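Local coordinates for leucine-rich repeat protein (PDB 4ECN) that is of unknown function but, as an extracellular leucine-rich repeat protein, probably binds other proteins, at residues 564-578 against 588-600. Sequence-based numbering, arbitrary orientation.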
loop_
_atom_site.group_PDB
_atom_site.type_symbol
_atom_site.label_atom_id
_atom_site.label_comp_id
_atom_site.label_asym_id
_atom_site.label_seq_id
_atom_site.Cartn_x
_atom_site.Cartn_y
_atom_site.Cartn_z
ATOM N N PRO A 564 -24.975 3.866 14.239
ATOM C CA PRO A 564 -26.168 4.651 13.877
ATOM C C PRO A 564 -27.474 3.911 14.155
ATOM O O PRO A 564 -27.464 2.695 14.270
ATOM C CB PRO A 564 -25.999 4.846 12.360
ATOM C CG PRO A 564 -24.544 4.731 12.101
ATOM C CD PRO A 564 -24.083 3.687 13.071
ATOM N N ALA A 565 -28.599 4.644 14.240
ATOM C CA ALA A 565 -29.950 4.116 14.436
ATOM C C ALA A 565 -30.225 2.956 13.483
ATOM O O ALA A 565 -29.877 3.038 12.296
ATOM C CB ALA A 565 -30.964 5.221 14.213
ATOM N N SER A 566 -30.803 1.859 14.012
ATOM C CA SER A 566 -31.099 0.648 13.245
ATOM C C SER A 566 -31.859 0.953 11.939
ATOM O O SER A 566 -31.461 0.457 10.886
ATOM C CB SER A 566 -31.908 -0.329 14.081
ATOM O OG SER A 566 -32.250 -1.457 13.302
ATOM N N ALA A 567 -32.890 1.816 11.998
ATOM C CA ALA A 567 -33.720 2.172 10.846
ATOM C C ALA A 567 -32.892 2.706 9.664
ATOM O O ALA A 567 -33.358 2.649 8.518
ATOM C CB ALA A 567 -34.750 3.203 11.254
ATOM N N SER A 568 -31.671 3.207 9.940
ATOM C CA SER A 568 -30.787 3.764 8.923
ATOM C C SER A 568 -29.866 2.686 8.411
ATOM O O SER A 568 -29.721 2.541 7.202
ATOM C CB SER A 568 -30.004 4.945 9.485
ATOM O OG SER A 568 -30.884 6.006 9.844
ATOM N N LEU A 569 -29.306 1.873 9.325
ATOM C CA LEU A 569 -28.423 0.749 9.015
ATOM C C LEU A 569 -29.148 -0.318 8.179
ATOM O O LEU A 569 -28.511 -1.001 7.379
ATOM C CB LEU A 569 -27.877 0.129 10.310
ATOM C CG LEU A 569 -26.938 1.001 11.158
ATOM C CD1 LEU A 569 -26.371 0.210 12.314
ATOM C CD2 LEU A 569 -25.772 1.563 10.328
ATOM N N GLN A 570 -30.476 -0.430 8.337
ATOM C CA GLN A 570 -31.347 -1.336 7.582
ATOM C C GLN A 570 -31.411 -0.954 6.096
ATOM O O GLN A 570 -31.669 -1.823 5.267
ATOM C CB GLN A 570 -32.770 -1.321 8.167
ATOM C CG GLN A 570 -32.902 -1.921 9.568
ATOM C CD GLN A 570 -34.311 -1.845 10.112
ATOM O OE1 GLN A 570 -35.299 -1.922 9.383
ATOM N NE2 GLN A 570 -34.437 -1.764 11.420
ATOM N N LYS A 571 -31.202 0.346 5.763
ATOM C CA LYS A 571 -31.243 0.857 4.388
ATOM C C LYS A 571 -30.041 0.343 3.572
ATOM O O LYS A 571 -30.132 0.277 2.341
ATOM C CB LYS A 571 -31.288 2.392 4.358
ATOM C CG LYS A 571 -32.473 2.992 5.123
ATOM C CD LYS A 571 -32.509 4.520 5.070
ATOM C CE LYS A 571 -33.516 5.092 6.037
ATOM N NZ LYS A 571 -33.509 6.580 6.056
HETATM N N MSE A 572 -28.941 -0.062 4.249
HETATM C CA MSE A 572 -27.723 -0.587 3.613
HETATM C C MSE A 572 -27.958 -2.046 3.190
HETATM O O MSE A 572 -27.285 -2.977 3.640
HETATM C CB MSE A 572 -26.519 -0.463 4.557
HETATM C CG MSE A 572 -26.283 0.941 5.063
HETATM SE SE MSE A 572 -24.498 1.065 5.770
HETATM C CE MSE A 572 -23.595 1.580 4.186
ATOM N N VAL A 573 -28.922 -2.208 2.296
ATOM C CA VAL A 573 -29.477 -3.435 1.758
ATOM C C VAL A 573 -28.398 -4.318 1.079
ATOM O O VAL A 573 -28.474 -5.539 1.221
ATOM C CB VAL A 573 -30.607 -3.014 0.776
ATOM C CG1 VAL A 573 -30.728 -3.936 -0.434
ATOM C CG2 VAL A 573 -31.936 -2.900 1.514
ATOM N N LYS A 574 -27.419 -3.726 0.371
ATOM C CA LYS A 574 -26.433 -4.517 -0.356
ATOM C C LYS A 574 -25.111 -4.687 0.397
ATOM O O LYS A 574 -24.124 -5.075 -0.232
ATOM C CB LYS A 574 -26.142 -3.884 -1.721
ATOM C CG LYS A 574 -27.258 -4.070 -2.733
ATOM C CD LYS A 574 -26.898 -3.522 -4.112
ATOM C CE LYS A 574 -25.927 -4.374 -4.900
ATOM N NZ LYS A 574 -25.534 -3.709 -6.173
ATOM N N LEU A 575 -25.078 -4.462 1.725
ATOM C CA LEU A 575 -23.831 -4.579 2.487
ATOM C C LEU A 575 -23.440 -6.058 2.618
ATOM O O LEU A 575 -24.319 -6.912 2.788
ATOM C CB LEU A 575 -23.969 -3.910 3.864
ATOM C CG LEU A 575 -22.695 -3.790 4.722
ATOM C CD1 LEU A 575 -21.726 -2.758 4.153
ATOM C CD2 LEU A 575 -23.041 -3.400 6.133
ATOM N N GLY A 576 -22.133 -6.325 2.489
ATOM C CA GLY A 576 -21.538 -7.657 2.521
ATOM C C GLY A 576 -20.269 -7.765 3.337
ATOM O O GLY A 576 -19.896 -8.870 3.732
ATOM N N LEU A 577 -19.586 -6.631 3.605
ATOM C CA LEU A 577 -18.366 -6.606 4.437
ATOM C C LEU A 577 -18.422 -5.439 5.379
ATOM O O LEU A 577 -18.676 -4.320 4.946
ATOM C CB LEU A 577 -17.069 -6.545 3.597
ATOM C CG LEU A 577 -15.733 -6.552 4.350
ATOM C CD1 LEU A 577 -14.661 -7.181 3.520
ATOM C CD2 LEU A 577 -15.314 -5.151 4.804
ATOM N N LEU A 578 -18.121 -5.685 6.654
ATOM C CA LEU A 578 -18.083 -4.637 7.656
ATOM C C LEU A 578 -16.921 -4.869 8.601
ATOM O O LEU A 578 -16.848 -5.923 9.224
ATOM C CB LEU A 578 -19.402 -4.553 8.419
ATOM C CG LEU A 578 -19.459 -3.516 9.509
ATOM C CD1 LEU A 578 -19.507 -2.111 8.924
ATOM C CD2 LEU A 578 -20.650 -3.751 10.389
ATOM N N LEU A 588 -24.208 -1.452 19.796
ATOM C CA LEU A 588 -24.583 -1.916 18.452
ATOM C C LEU A 588 -26.062 -1.707 18.138
ATOM O O LEU A 588 -26.918 -1.791 19.025
ATOM C CB LEU A 588 -24.290 -3.419 18.275
ATOM C CG LEU A 588 -22.853 -3.906 18.313
ATOM C CD1 LEU A 588 -22.813 -5.392 18.181
ATOM C CD2 LEU A 588 -22.034 -3.303 17.225
ATOM N N GLU A 589 -26.363 -1.500 16.861
ATOM C CA GLU A 589 -27.728 -1.412 16.343
ATOM C C GLU A 589 -27.837 -2.449 15.253
ATOM O O GLU A 589 -26.846 -2.722 14.585
ATOM C CB GLU A 589 -28.076 0.001 15.860
ATOM C CG GLU A 589 -28.227 1.015 16.984
ATOM C CD GLU A 589 -29.617 1.179 17.560
ATOM O OE1 GLU A 589 -30.595 1.152 16.781
ATOM O OE2 GLU A 589 -29.721 1.453 18.776
ATOM N N ALA A 590 -28.988 -3.070 15.095
ATOM C CA ALA A 590 -29.103 -4.132 14.101
ATOM C C ALA A 590 -29.277 -3.593 12.673
ATOM O O ALA A 590 -29.797 -2.496 12.483
ATOM C CB ALA A 590 -30.279 -5.024 14.446
ATOM N N PHE A 591 -28.813 -4.386 11.685
ATOM C CA PHE A 591 -29.001 -4.210 10.241
ATOM C C PHE A 591 -30.276 -4.922 9.797
ATOM O O PHE A 591 -30.941 -4.526 8.838
ATOM C CB PHE A 591 -27.801 -4.763 9.454
ATOM C CG PHE A 591 -26.529 -3.983 9.580
ATOM C CD1 PHE A 591 -26.275 -2.899 8.751
ATOM C CD2 PHE A 591 -25.561 -4.353 10.495
ATOM C CE1 PHE A 591 -25.093 -2.161 8.875
ATOM C CE2 PHE A 591 -24.374 -3.627 10.610
ATOM C CZ PHE A 591 -24.149 -2.531 9.804
ATOM N N GLY A 592 -30.575 -6.001 10.510
ATOM C CA GLY A 592 -31.699 -6.869 10.221
ATOM C C GLY A 592 -31.205 -8.076 9.466
ATOM O O GLY A 592 -30.109 -8.053 8.898
ATOM N N THR A 593 -32.036 -9.122 9.429
ATOM C CA THR A 593 -31.750 -10.418 8.801
ATOM C C THR A 593 -31.799 -10.350 7.253
ATOM O O THR A 593 -31.462 -11.330 6.598
ATOM C CB THR A 593 -32.756 -11.432 9.326
ATOM O OG1 THR A 593 -34.085 -10.932 9.087
ATOM C CG2 THR A 593 -32.553 -11.713 10.822
ATOM N N ASN A 594 -32.199 -9.205 6.679
ATOM C CA ASN A 594 -32.248 -8.992 5.234
ATOM C C ASN A 594 -30.883 -8.530 4.711
ATOM O O ASN A 594 -30.665 -8.500 3.494
ATOM C CB ASN A 594 -33.351 -7.984 4.866
ATOM C CG ASN A 594 -34.743 -8.595 4.800
ATOM O OD1 ASN A 594 -34.959 -9.815 4.980
ATOM N ND2 ASN A 594 -35.721 -7.761 4.507
ATOM N N VAL A 595 -29.975 -8.162 5.636
ATOM C CA VAL A 595 -28.606 -7.779 5.330
ATOM C C VAL A 595 -27.764 -9.037 5.544
ATOM O O VAL A 595 -27.607 -9.503 6.681
ATOM C CB VAL A 595 -28.106 -6.551 6.120
ATOM C CG1 VAL A 595 -26.605 -6.347 5.936
ATOM C CG2 VAL A 595 -28.872 -5.298 5.717
ATOM N N LYS A 596 -27.299 -9.619 4.419
ATOM C CA LYS A 596 -26.499 -10.837 4.348
ATOM C C LYS A 596 -25.002 -10.472 4.238
ATOM O O LYS A 596 -24.547 -10.011 3.183
ATOM C CB LYS A 596 -26.959 -11.710 3.151
ATOM C CG LYS A 596 -28.450 -12.071 3.123
ATOM C CD LYS A 596 -28.812 -13.224 4.055
ATOM C CE LYS A 596 -30.299 -13.477 4.162
ATOM N NZ LYS A 596 -30.587 -14.646 5.042
ATOM N N LEU A 597 -24.246 -10.669 5.336
ATOM C CA LEU A 597 -22.814 -10.373 5.371
ATOM C C LEU A 597 -21.967 -11.595 5.112
ATOM O O LEU A 597 -22.237 -12.654 5.663
ATOM C CB LEU A 597 -22.382 -9.770 6.725
ATOM C CG LEU A 597 -22.816 -8.330 7.101
ATOM C CD1 LEU A 597 -22.013 -7.828 8.267
ATOM C CD2 LEU A 597 -22.560 -7.343 5.988
ATOM N N THR A 598 -20.894 -11.433 4.323
ATOM C CA THR A 598 -19.893 -12.475 4.060
ATOM C C THR A 598 -18.774 -12.299 5.056
ATOM O O THR A 598 -18.165 -13.281 5.500
ATOM C CB THR A 598 -19.367 -12.439 2.613
ATOM O OG1 THR A 598 -20.449 -12.375 1.668
ATOM C CG2 THR A 598 -18.486 -13.616 2.299
ATOM N N ASP A 599 -18.507 -11.034 5.421
ATOM C CA ASP A 599 -17.441 -10.710 6.349
ATOM C C ASP A 599 -17.912 -9.737 7.383
ATOM O O ASP A 599 -18.556 -8.740 7.068
ATOM C CB ASP A 599 -16.220 -10.141 5.602
ATOM C CG ASP A 599 -15.345 -11.200 4.944
ATOM O OD1 ASP A 599 -14.593 -11.893 5.682
ATOM O OD2 ASP A 599 -15.359 -11.292 3.686
ATOM N N LEU A 600 -17.566 -10.022 8.633
ATOM C CA LEU A 600 -17.896 -9.164 9.762
ATOM C C LEU A 600 -16.751 -9.246 10.735
ATOM O O LEU A 600 -16.395 -10.341 11.167
ATOM C CB LEU A 600 -19.247 -9.555 10.395
ATOM C CG LEU A 600 -19.689 -8.810 11.641
ATOM C CD1 LEU A 600 -19.940 -7.336 11.359
ATOM C CD2 LEU A 600 -20.895 -9.485 12.266
HETATM O O HOH W 1 -27.181 -7.832 2.310
#
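The Phe591 ring packs among Leu569, Leu575 and Leu578: Leu569 CD1 sits over one ring face, offset toward the rim, while Leu575 CD2 comes obliquely to Phe591 CE1 (3.6 Å) and Leu578 CD2 to Phe591 CE2 (3.7 Å). Toward the strands, Leu597 CD2 packs on Leu575 CG and the Gly576 backbone. At the other end, Ser566 grips the neighbouring loop twice. Its N donates to Glu589 OE1 (2.9 Å), met on the anti side of the carboxylate, whose OE2 turns to His587. With chi1 at 177°, pointing OG away from its own N, the hydroxyl donates to Ala590 O (2.8 Å) from above the carbonyl plane. OG, lying in the plane of the Gln570 amide, also accepts a nearly straight bond from its NE2 (171°). Without the hydroxyl, as with an alanine here, Ala590 O is likely to lose this donor and the Gln570 amide to be freer to turn. Where the strands begin, Gly576 O accepts from both Thr598 N (2.8 Å) and Asp599 N, and Leu578 N returns a bond to Asp599 O. A water donates to Val573 O and Leu575 O and accepts from Lys596 N, bridging the loops. Farther out, Trp537 of helix 530-542 packs on Leu569, and Phe614 meets Phe591 edge-to-face. Parallel strands and inward-stacked leucines and phenylalanines from successive turns are characteristic of a leucine-rich repeat solenoid.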